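Local coordinates for protein inositol dehydrogenase (Lactobacillus casei, PDB 4MKX) that probably catalyses the NAD-dependent oxidation of scyllo-inositol, as a sugar alcohol dehydrogenase of the Gfo/Idh/MocA family with a Rossmann-fold domain, at residues G190-M195 / A340-F345; W215-N220 / E346-V351; L232-A237 / I248-R253; L115-I120 / Q333-A338. All blocks are in the same frame, centred on the assembly; numbering follows the deposited sequence.

Contact 1 (G190-M195 / A340-F345)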
# COMPACT_ATOMS: atom_id res chain seq x y z
N GLY A 190 15.14 -14.87 -28.60
CA GLY A 190 15.80 -14.72 -27.31
C GLY A 190 14.94 -13.99 -26.30
O GLY A 190 13.98 -13.31 -26.66
N LEU A 191 15.29 -14.13 -25.03
CA LEU A 191 14.55 -13.47 -23.96
C LEU A 191 14.77 -11.97 -23.90
O LEU A 191 13.82 -11.20 -23.73
CB LEU A 191 14.93 -14.10 -22.61
CG LEU A 191 14.24 -13.56 -21.36
CD1 LEU A 191 12.77 -13.92 -21.36
CD2 LEU A 191 14.92 -14.09 -20.09
N PHE A 192 16.02 -11.54 -24.03
CA PHE A 192 16.32 -10.13 -23.85
C PHE A 192 15.86 -9.32 -25.06
O PHE A 192 15.42 -8.18 -24.92
CB PHE A 192 17.81 -9.95 -23.55
CG PHE A 192 18.26 -10.69 -22.31
CD1 PHE A 192 17.95 -10.20 -21.05
CD2 PHE A 192 18.98 -11.87 -22.41
CE1 PHE A 192 18.35 -10.87 -19.90
CE2 PHE A 192 19.38 -12.56 -21.27
CZ PHE A 192 19.06 -12.05 -20.01
N LEU A 193 15.94 -9.93 -26.24
CA LEU A 193 15.42 -9.30 -27.45
C LEU A 193 13.91 -9.12 -27.34
O LEU A 193 13.37 -8.07 -27.68
CB LEU A 193 15.74 -10.18 -28.66
CG LEU A 193 15.67 -9.50 -30.02
CD1 LEU A 193 17.01 -8.86 -30.32
CD2 LEU A 193 15.25 -10.50 -31.09
N ASP A 194 13.24 -10.17 -26.88
CA ASP A 194 11.78 -10.15 -26.80
C ASP A 194 11.25 -9.26 -25.68
O ASP A 194 10.31 -8.48 -25.87
CB ASP A 194 11.24 -11.57 -26.61
CG ASP A 194 11.38 -12.42 -27.87
OD1 ASP A 194 11.48 -11.84 -28.97
OD2 ASP A 194 11.37 -13.67 -27.74
N MET A 195 11.86 -9.37 -24.50
CA MET A 195 11.29 -8.81 -23.28
C MET A 195 11.95 -7.53 -22.77
O MET A 195 11.31 -6.74 -22.07
CB MET A 195 11.32 -9.86 -22.16
CG MET A 195 10.38 -11.02 -22.37
SD MET A 195 8.67 -10.48 -22.48
CE MET A 195 8.35 -10.01 -20.78
N ALA A 340 23.89 -7.67 -27.13
CA ALA A 340 24.99 -7.76 -26.18
C ALA A 340 24.59 -8.59 -24.96
O ALA A 340 25.40 -9.36 -24.46
CB ALA A 340 25.45 -6.38 -25.76
N LEU A 341 23.36 -8.41 -24.50
CA LEU A 341 22.86 -9.19 -23.37
C LEU A 341 22.77 -10.66 -23.74
O LEU A 341 23.11 -11.53 -22.96
CB LEU A 341 21.48 -8.68 -22.92
CG LEU A 341 21.46 -7.32 -22.22
CD1 LEU A 341 20.02 -6.81 -22.14
CD2 LEU A 341 22.05 -7.43 -20.83
N GLN A 342 22.32 -10.94 -24.96
CA GLN A 342 22.22 -12.32 -25.42
C GLN A 342 23.60 -12.96 -25.53
O GLN A 342 23.78 -14.14 -25.21
CB GLN A 342 21.55 -12.37 -26.79
CG GLN A 342 20.67 -13.57 -26.96
CD GLN A 342 19.51 -13.56 -25.99
OE1 GLN A 342 18.71 -12.61 -25.97
NE2 GLN A 342 19.41 -14.61 -25.18
N GLU A 343 24.57 -12.18 -26.01
CA GLU A 343 25.92 -12.71 -26.19
C GLU A 343 26.56 -12.97 -24.83
O GLU A 343 27.23 -13.98 -24.64
CB GLU A 343 26.78 -11.74 -26.99
CG GLU A 343 28.12 -12.34 -27.40
CD GLU A 343 29.03 -11.34 -28.08
OE1 GLU A 343 28.52 -10.29 -28.53
OE2 GLU A 343 30.25 -11.61 -28.15
N ALA A 344 26.36 -12.05 -23.89
CA ALA A 344 26.87 -12.21 -22.54
C ALA A 344 26.29 -13.46 -21.89
O ALA A 344 26.98 -14.17 -21.17
CB ALA A 344 26.56 -10.98 -21.70
N PHE A 345 25.01 -13.72 -22.13
CA PHE A 345 24.39 -14.92 -21.60
C PHE A 345 24.98 -16.22 -22.19
O PHE A 345 25.25 -17.16 -21.46
CB PHE A 345 22.88 -14.90 -21.81
CG PHE A 345 22.25 -16.22 -21.56
CD1 PHE A 345 22.12 -16.70 -20.27
CD2 PHE A 345 21.84 -17.01 -22.62
CE1 PHE A 345 21.56 -17.94 -20.03
CE2 PHE A 345 21.28 -18.26 -22.39
CZ PHE A 345 21.15 -18.72 -21.09
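Phe192 meets Leu341 of helix 328-347 over one face of its ring and Gln342 at the edge. Leu341 CB sits over that face, 4.3 Å from the ring centroid, a CH-pi contact that also brings it within 3.8 Å of Phe192 CG. The two side chains cross at about a right angle, and Leu341 CD1 extends the touch to Phe192 CB and CD1. Gln342 takes the edge instead: its OE1 comes to 3.6 Å from Phe192 CD2, near the ring plane, while the amide is turned 43° from the ring. The same OE1 accepts a weak bond from Phe192 N, 3.5 Å long and bent to 142° at the hydrogen. That N-H belongs to the first turn of helix 191-195, so the amide oxygen probably also benefits from the positive end of the helix. The bend of the Gln342 chain at chi2 brings CD back toward this end. Gly190, the N-cap residue, has no side chain in the way, and its CA lies 3.8 Å from Gln342 OE1. Farther along, Phe345 CB lies 4.2 Å from Phe192 CE2, obliquely to the ring.

Around this core, Ala216 of strand 211-219 also touches Phe192, and Leu341 rests on Val214 and Leu249. Asp194 OD2 is tied to Arg253 by a salt bridge. The two helix segments run roughly antiparallel, 154° between directions and 9.1 Å between axes, packed side by side as part of the helical layer against the mixed sheet characteristic of the C-terminal domain in Gfo/Idh/MocA dehydrogenases.

Contact 2 (W215-N220 / E346-V351); sequences WAIGLN and EKNDIV
Trp215 NE1 gives its hydrogen to Asn348 OD1 at 2.8 Å, and this is the tight part of the contact. The oxygen lies in the indole plane, the ring and amide are nearly coplanar, and the C=O...donor angle is 158°, although the bond is bent to 143° at the hydrogen. Asn348 OD1 also comes to 3.3 Å from Trp215 CZ2, so it slots against the indole edge. Ile217 CG2 covers one face of the ring toward its rim and lies 4.1 Å from the same oxygen.

Asn348 is held in place by its backbone: with positive phi (48°) it is the C-prime residue of a Schellman motif that ends helix 328-347, in which Asp349 N bonds back to Ala344 O and Asn348 N to Phe345 O. The chain then turns to run beside strand 211-219 as strand 351-352, outermost in the mixed sheet of this chain.

Past that turn the packing is looser. Asp349 O stands 3.6 Å from Trp215 CD1, obliquely to the ring, and Ile350 CG1 comes no nearer to Trp215 CB than 4.2 Å. The partly exposed Asp349 side chain points away from the strand, with OD1 accepting a weak bond from Ile350 N. Asn348 ND2 bonds Gln240 of the second subunit, and Trp215 of that subunit packs on Trp215 and Ile350 of this one.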
# COMPACT_ATOMS: atom_id res chain seq x y z
N TRP A 215 26.62 -8.11 -18.20
CA TRP A 215 26.71 -9.55 -17.96
C TRP A 215 25.28 -9.99 -17.75
O TRP A 215 24.51 -9.28 -17.13
CB TRP A 215 27.56 -9.86 -16.72
CG TRP A 215 27.72 -11.33 -16.43
CD1 TRP A 215 27.89 -12.34 -17.34
CD2 TRP A 215 27.74 -11.95 -15.14
NE1 TRP A 215 28.01 -13.55 -16.70
CE2 TRP A 215 27.90 -13.34 -15.34
CE3 TRP A 215 27.61 -11.47 -13.84
CZ2 TRP A 215 27.96 -14.25 -14.28
CZ3 TRP A 215 27.67 -12.37 -12.78
CH2 TRP A 215 27.85 -13.75 -13.01
N ALA A 216 24.92 -11.14 -18.30
CA ALA A 216 23.57 -11.66 -18.16
C ALA A 216 23.63 -13.14 -17.86
O ALA A 216 24.47 -13.88 -18.40
CB ALA A 216 22.74 -11.40 -19.43
N ILE A 217 22.74 -13.57 -16.97
CA ILE A 217 22.61 -14.97 -16.63
C ILE A 217 21.14 -15.36 -16.69
O ILE A 217 20.26 -14.50 -16.76
CB ILE A 217 23.19 -15.30 -15.23
CG1 ILE A 217 22.45 -14.54 -14.12
CG2 ILE A 217 24.68 -14.98 -15.16
CD1 ILE A 217 23.06 -14.81 -12.73
N GLY A 218 20.87 -16.65 -16.68
CA GLY A 218 19.50 -17.08 -16.80
C GLY A 218 19.34 -18.53 -16.45
O GLY A 218 20.33 -19.25 -16.25
N LEU A 219 18.10 -18.97 -16.40
CA LEU A 219 17.78 -20.24 -15.81
C LEU A 219 16.46 -20.70 -16.41
O LEU A 219 15.57 -19.88 -16.67
CB LEU A 219 17.65 -20.04 -14.30
CG LEU A 219 17.28 -21.16 -13.32
CD1 LEU A 219 18.35 -22.24 -13.32
CD2 LEU A 219 17.13 -20.56 -11.92
N ASN A 220 16.35 -21.99 -16.64
CA ASN A 220 15.06 -22.59 -16.99
C ASN A 220 14.56 -23.59 -15.94
O ASN A 220 14.44 -24.78 -16.22
CB ASN A 220 15.15 -23.23 -18.36
CG ASN A 220 15.33 -22.22 -19.45
OD1 ASN A 220 14.63 -21.21 -19.48
ND2 ASN A 220 16.27 -22.46 -20.36
N GLU A 346 25.18 -16.26 -23.50
CA GLU A 346 25.70 -17.48 -24.12
C GLU A 346 27.15 -17.74 -23.76
O GLU A 346 27.56 -18.88 -23.57
CB GLU A 346 25.52 -17.43 -25.65
CG GLU A 346 24.06 -17.47 -26.08
CD GLU A 346 23.89 -17.27 -27.57
OE1 GLU A 346 24.91 -17.06 -28.27
OE2 GLU A 346 22.73 -17.31 -28.05
N LYS A 347 27.94 -16.67 -23.63
CA LYS A 347 29.35 -16.80 -23.26
C LYS A 347 29.53 -16.93 -21.76
O LYS A 347 30.59 -17.37 -21.30
CB LYS A 347 30.14 -15.59 -23.75
CG LYS A 347 30.29 -15.51 -25.27
CD LYS A 347 31.15 -14.32 -25.68
CE LYS A 347 31.82 -14.57 -27.02
NZ LYS A 347 30.81 -14.90 -28.08
N ASN A 348 28.51 -16.54 -21.01
CA ASN A 348 28.62 -16.34 -19.55
C ASN A 348 29.86 -15.50 -19.21
O ASN A 348 30.72 -15.91 -18.42
CB ASN A 348 28.61 -17.68 -18.78
CG ASN A 348 28.24 -17.50 -17.31
OD1 ASN A 348 28.14 -16.38 -16.81
ND2 ASN A 348 28.06 -18.61 -16.60
N ASP A 349 29.93 -14.31 -19.80
CA ASP A 349 31.03 -13.39 -19.57
C ASP A 349 30.58 -11.95 -19.83
O ASP A 349 29.52 -11.72 -20.44
CB ASP A 349 32.21 -13.75 -20.49
CG ASP A 349 33.52 -13.13 -20.05
OD1 ASP A 349 33.62 -12.65 -18.91
OD2 ASP A 349 34.48 -13.14 -20.86
N ILE A 350 31.37 -10.99 -19.38
CA ILE A 350 31.08 -9.59 -19.60
C ILE A 350 31.29 -9.25 -21.07
O ILE A 350 32.30 -9.63 -21.67
CB ILE A 350 31.97 -8.70 -18.70
CG1 ILE A 350 31.60 -8.91 -17.23
CG2 ILE A 350 31.80 -7.24 -19.05
CD1 ILE A 350 32.70 -8.46 -16.29
N VAL A 351 30.32 -8.56 -21.67
CA VAL A 351 30.41 -8.16 -23.07
C VAL A 351 30.33 -6.64 -23.17
O VAL A 351 29.52 -6.02 -22.49
CB VAL A 351 29.29 -8.82 -23.88
CG1 VAL A 351 29.25 -8.25 -25.30
CG2 VAL A 351 29.49 -10.31 -23.92

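Contact 3 (L232-A237 / I248-R253); sequences LETGAA and ILVAGR
Arg253 presents the edge of its guanidinium group to Leu232 O, which lies near the group's plane, 3.5 Å from NE. The chain is extended from CG to NE, and Arg253 CD also passes Leu232 O at 3.7 Å.

From there the two strands of the hairpin 234-241/246-252 run antiparallel, 171° apart in direction. Gly235 with Ala251 and Ala237 with Leu249 are hydrogen-bonded pairs, each with two N-H...O bonds, Gly235 N to Ala251 O measuring 2.9 Å. Thr234 with Gly252 and Ala236 with Val250 are non-hydrogen-bonded pairs. On the face of Ala237, Leu249 and Ala251, Ala237 CB meets Leu249 CB at 4.2 Å, and Leu341 and Leu191 of the helices cover the layer. On the face of Thr234, Ala236 and Val250, Ala236 CB touches Val250 CG2 at 4.2 Å, and Met246 and Ile248 of the second subunit pack against it.

Just beyond the last bridge Glu233 O accepts from Arg253 N (2.9 Å) and lies 3.1 Å from Gly252 CA, a CA-H...O contact. Small residues keep side-chain contacts few, so backbone bonds carry most of the pairing. The charged side chains lie at one end, with polar partners outside the two segments: Tyr223 N and Ala222 N for Glu233, and Asp194, in a salt bridge, for Arg253 NH2.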
# COMPACT_ATOMS: atom_id res chain seq x y z
N LEU A 232 14.98 -18.85 -22.69
CA LEU A 232 15.11 -18.63 -21.25
C LEU A 232 13.76 -18.29 -20.68
O LEU A 232 12.99 -17.55 -21.30
CB LEU A 232 16.05 -17.46 -20.95
CG LEU A 232 17.55 -17.72 -20.96
CD1 LEU A 232 18.31 -16.42 -20.81
CD2 LEU A 232 17.90 -18.70 -19.84
N GLU A 233 13.46 -18.82 -19.50
CA GLU A 233 12.23 -18.46 -18.81
C GLU A 233 12.44 -17.28 -17.86
O GLU A 233 11.53 -16.47 -17.67
CB GLU A 233 11.67 -19.66 -18.05
CG GLU A 233 12.47 -20.04 -16.85
CD GLU A 233 11.81 -21.12 -16.04
OE1 GLU A 233 11.19 -22.02 -16.66
OE2 GLU A 233 11.94 -21.08 -14.80
N THR A 234 13.62 -17.18 -17.25
CA THR A 234 13.96 -16.02 -16.43
C THR A 234 15.42 -15.68 -16.65
O THR A 234 16.27 -16.57 -16.72
CB THR A 234 13.77 -16.27 -14.92
OG1 THR A 234 12.53 -16.95 -14.69
CG2 THR A 234 13.76 -14.96 -14.15
N GLY A 235 15.72 -14.39 -16.75
CA GLY A 235 17.09 -13.96 -16.89
C GLY A 235 17.29 -12.68 -16.13
O GLY A 235 16.35 -11.92 -15.87
N ALA A 236 18.53 -12.43 -15.74
CA ALA A 236 18.87 -11.22 -15.05
C ALA A 236 20.15 -10.67 -15.63
O ALA A 236 20.99 -11.42 -16.14
CB ALA A 236 19.04 -11.50 -13.55
N ALA A 237 20.31 -9.36 -15.55
CA ALA A 237 21.48 -8.72 -16.10
C ALA A 237 21.93 -7.55 -15.25
O ALA A 237 21.12 -6.84 -14.63
CB ALA A 237 21.21 -8.25 -17.53
N ILE A 248 20.03 -2.66 -13.58
CA ILE A 248 19.72 -4.05 -13.33
C ILE A 248 18.48 -4.39 -14.13
O ILE A 248 17.51 -3.64 -14.11
CB ILE A 248 19.40 -4.25 -11.84
CG1 ILE A 248 20.64 -3.97 -10.99
CG2 ILE A 248 18.90 -5.67 -11.58
CD1 ILE A 248 20.38 -3.98 -9.52
N LEU A 249 18.52 -5.50 -14.86
CA LEU A 249 17.34 -5.95 -15.60
C LEU A 249 16.92 -7.32 -15.13
O LEU A 249 17.75 -8.16 -14.84
CB LEU A 249 17.63 -6.03 -17.09
CG LEU A 249 17.96 -4.75 -17.83
CD1 LEU A 249 18.10 -5.06 -19.32
CD2 LEU A 249 16.87 -3.72 -17.59
N VAL A 250 15.61 -7.56 -15.08
CA VAL A 250 15.12 -8.93 -14.96
C VAL A 250 14.05 -9.10 -16.03
O VAL A 250 13.22 -8.22 -16.22
CB VAL A 250 14.54 -9.25 -13.57
CG1 VAL A 250 13.84 -10.60 -13.60
CG2 VAL A 250 15.64 -9.27 -12.53
N ALA A 251 14.11 -10.21 -16.75
CA ALA A 251 13.12 -10.51 -17.78
C ALA A 251 12.64 -11.92 -17.52
O ALA A 251 13.39 -12.78 -17.09
CB ALA A 251 13.73 -10.42 -19.16
N GLY A 252 11.37 -12.17 -17.78
CA GLY A 252 10.86 -13.48 -17.51
C GLY A 252 9.57 -13.73 -18.24
O GLY A 252 8.96 -12.80 -18.78
N ARG A 253 9.15 -14.98 -18.23
CA ARG A 253 7.93 -15.38 -18.90
C ARG A 253 7.00 -16.11 -17.95
O ARG A 253 5.98 -16.66 -18.38
CB ARG A 253 8.27 -16.26 -20.09
CG ARG A 253 9.33 -15.67 -21.00
CD ARG A 253 9.56 -16.56 -22.20
NE ARG A 253 10.45 -15.95 -23.19
CZ ARG A 253 10.07 -15.04 -24.08
NH1 ARG A 253 8.81 -14.62 -24.12
NH2 ARG A 253 10.96 -14.55 -24.94

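Contact 4 (L115-I120 / Q333-A338)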
# COMPACT_ATOMS: atom_id res chain seq x y z
N LEU A 115 16.93 -6.64 -36.67
CA LEU A 115 17.69 -7.63 -35.91
C LEU A 115 19.18 -7.64 -36.21
O LEU A 115 19.99 -8.13 -35.41
CB LEU A 115 17.11 -9.02 -36.18
CG LEU A 115 15.61 -9.10 -35.90
CD1 LEU A 115 15.05 -10.42 -36.39
CD2 LEU A 115 15.35 -8.92 -34.42
N ASP A 116 19.54 -7.12 -37.38
CA ASP A 116 20.92 -7.15 -37.84
C ASP A 116 21.47 -5.74 -37.90
O ASP A 116 20.91 -4.89 -38.58
CB ASP A 116 20.99 -7.78 -39.23
CG ASP A 116 22.38 -7.73 -39.84
OD1 ASP A 116 23.20 -8.61 -39.51
OD2 ASP A 116 22.65 -6.80 -40.62
N ILE A 117 22.56 -5.49 -37.18
CA ILE A 117 23.17 -4.17 -37.08
C ILE A 117 23.51 -3.56 -38.46
O ILE A 117 23.24 -2.39 -38.70
CB ILE A 117 24.46 -4.21 -36.26
CG1 ILE A 117 24.22 -4.86 -34.89
CG2 ILE A 117 25.03 -2.81 -36.09
CD1 ILE A 117 23.38 -4.02 -33.97
N GLU A 118 24.11 -4.36 -39.33
CA GLU A 118 24.48 -3.87 -40.66
C GLU A 118 23.23 -3.44 -41.44
O GLU A 118 23.19 -2.35 -42.01
CB GLU A 118 25.25 -4.94 -41.45
CG GLU A 118 25.56 -4.53 -42.89
CD GLU A 118 26.28 -5.61 -43.69
OE1 GLU A 118 26.54 -6.70 -43.12
OE2 GLU A 118 26.58 -5.37 -44.88
N ALA A 119 22.22 -4.30 -41.44
CA ALA A 119 20.97 -3.99 -42.12
C ALA A 119 20.29 -2.76 -41.51
O ALA A 119 19.68 -1.96 -42.23
CB ALA A 119 20.04 -5.19 -42.11
N ILE A 120 20.37 -2.60 -40.19
CA ILE A 120 19.80 -1.42 -39.54
C ILE A 120 20.46 -0.12 -40.02
O ILE A 120 19.78 0.88 -40.27
CB ILE A 120 19.83 -1.52 -38.00
CG1 ILE A 120 18.95 -2.68 -37.53
CG2 ILE A 120 19.36 -0.22 -37.38
CD1 ILE A 120 19.07 -2.97 -36.01
N GLN A 333 20.28 1.32 -30.97
CA GLN A 333 20.89 1.07 -29.66
C GLN A 333 20.12 0.05 -28.85
O GLN A 333 20.73 -0.74 -28.11
CB GLN A 333 21.06 2.36 -28.86
CG GLN A 333 22.01 3.37 -29.50
CD GLN A 333 23.43 2.84 -29.65
OE1 GLN A 333 23.84 1.90 -28.97
NE2 GLN A 333 24.18 3.44 -30.56
N GLY A 334 18.80 0.05 -28.97
CA GLY A 334 17.99 -0.94 -28.28
C GLY A 334 18.33 -2.34 -28.74
O GLY A 334 18.49 -3.26 -27.95
N THR A 335 18.47 -2.51 -30.05
CA THR A 335 18.78 -3.82 -30.60
C THR A 335 20.21 -4.22 -30.23
O THR A 335 20.47 -5.37 -29.88
CB THR A 335 18.61 -3.82 -32.12
OG1 THR A 335 17.22 -3.94 -32.43
CG2 THR A 335 19.35 -4.98 -32.74
N LYS A 336 21.12 -3.26 -30.28
CA LYS A 336 22.52 -3.54 -29.99
C LYS A 336 22.70 -4.03 -28.56
O LYS A 336 23.37 -5.04 -28.34
CB LYS A 336 23.36 -2.29 -30.21
CG LYS A 336 24.85 -2.52 -30.01
CD LYS A 336 25.63 -1.22 -30.11
CE LYS A 336 25.58 -0.69 -31.52
NZ LYS A 336 25.92 -1.78 -32.47
N ALA A 337 22.09 -3.33 -27.61
CA ALA A 337 22.22 -3.71 -26.19
C ALA A 337 21.59 -5.07 -25.95
O ALA A 337 22.12 -5.88 -25.19
CB ALA A 337 21.61 -2.65 -25.28
N ALA A 338 20.45 -5.32 -26.59
CA ALA A 338 19.80 -6.62 -26.45
C ALA A 338 20.66 -7.76 -27.00
O ALA A 338 20.75 -8.83 -26.40
CB ALA A 338 18.41 -6.60 -27.11
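Ile120 and Thr335 reach toward each other tip to tip where the N-terminal turn of helix 117-128, from the Rossmann-fold domain, packs on helix 328-347; no hydrogen bond crosses between the two segments. The apolar part is made by methyl groups. Ile120 CD1 lies 3.8 Å from Thr335 CG2, and Ile117 CD1 approaches that same methyl at 4.3 Å. With CG2 anti to the backbone N (OG1 at chi1 -79°), Thr335 offers its methyl to the isoleucines, and Leu115 O comes within 4.2 Å of it. Leu332, on the same long helix, also touches both isoleucines, and Leu94 of helix 93-102 packs on Ile120.

The polar groups are settled separately. Thr335 OG1 bonds Gly114 O, just ahead of Leu115, so the threonine ties helix 328-347 to the loop before helix 117-128 through its hydroxyl as well as its methyl. Asp116 is the N-cap of helix 117-128: its OD2 accepts from Ala119 N at 2.7 Å, close to straight at 163°, using the anti lone pair.

Mixed in character is the approach of Lys336 to Ile117, whose side chains cross at about a right angle. The lysine chain bends at chi3 and chi4, and its NZ ends 3.7 Å from Ile117 CD1 and 3.9 Å from Ile117 CG2.

In the fold
Helix 328-347 is shared by contacts 4, 1 and 2, which follow it from the Rossmann-fold side to its C-terminal end. Contact 3 is the most buried and the only one built on paired strands, its bonds almost wholly between backbones. Contacts 1, 2 and 4 are partly buried and rely on side chains: an aromatic ring with a weak amide bond, an indole N-H on an amide, and methyls with a lysine. Contact 1 touches all the others, meeting contact 3 through the Asp194-Arg253 salt bridge and contact 4 through Leu193 on Leu115. Contacts 2 and 3 lie in the same sheet, and both face the second subunit, whereas 1 and 4 touch no other chain of the assembly.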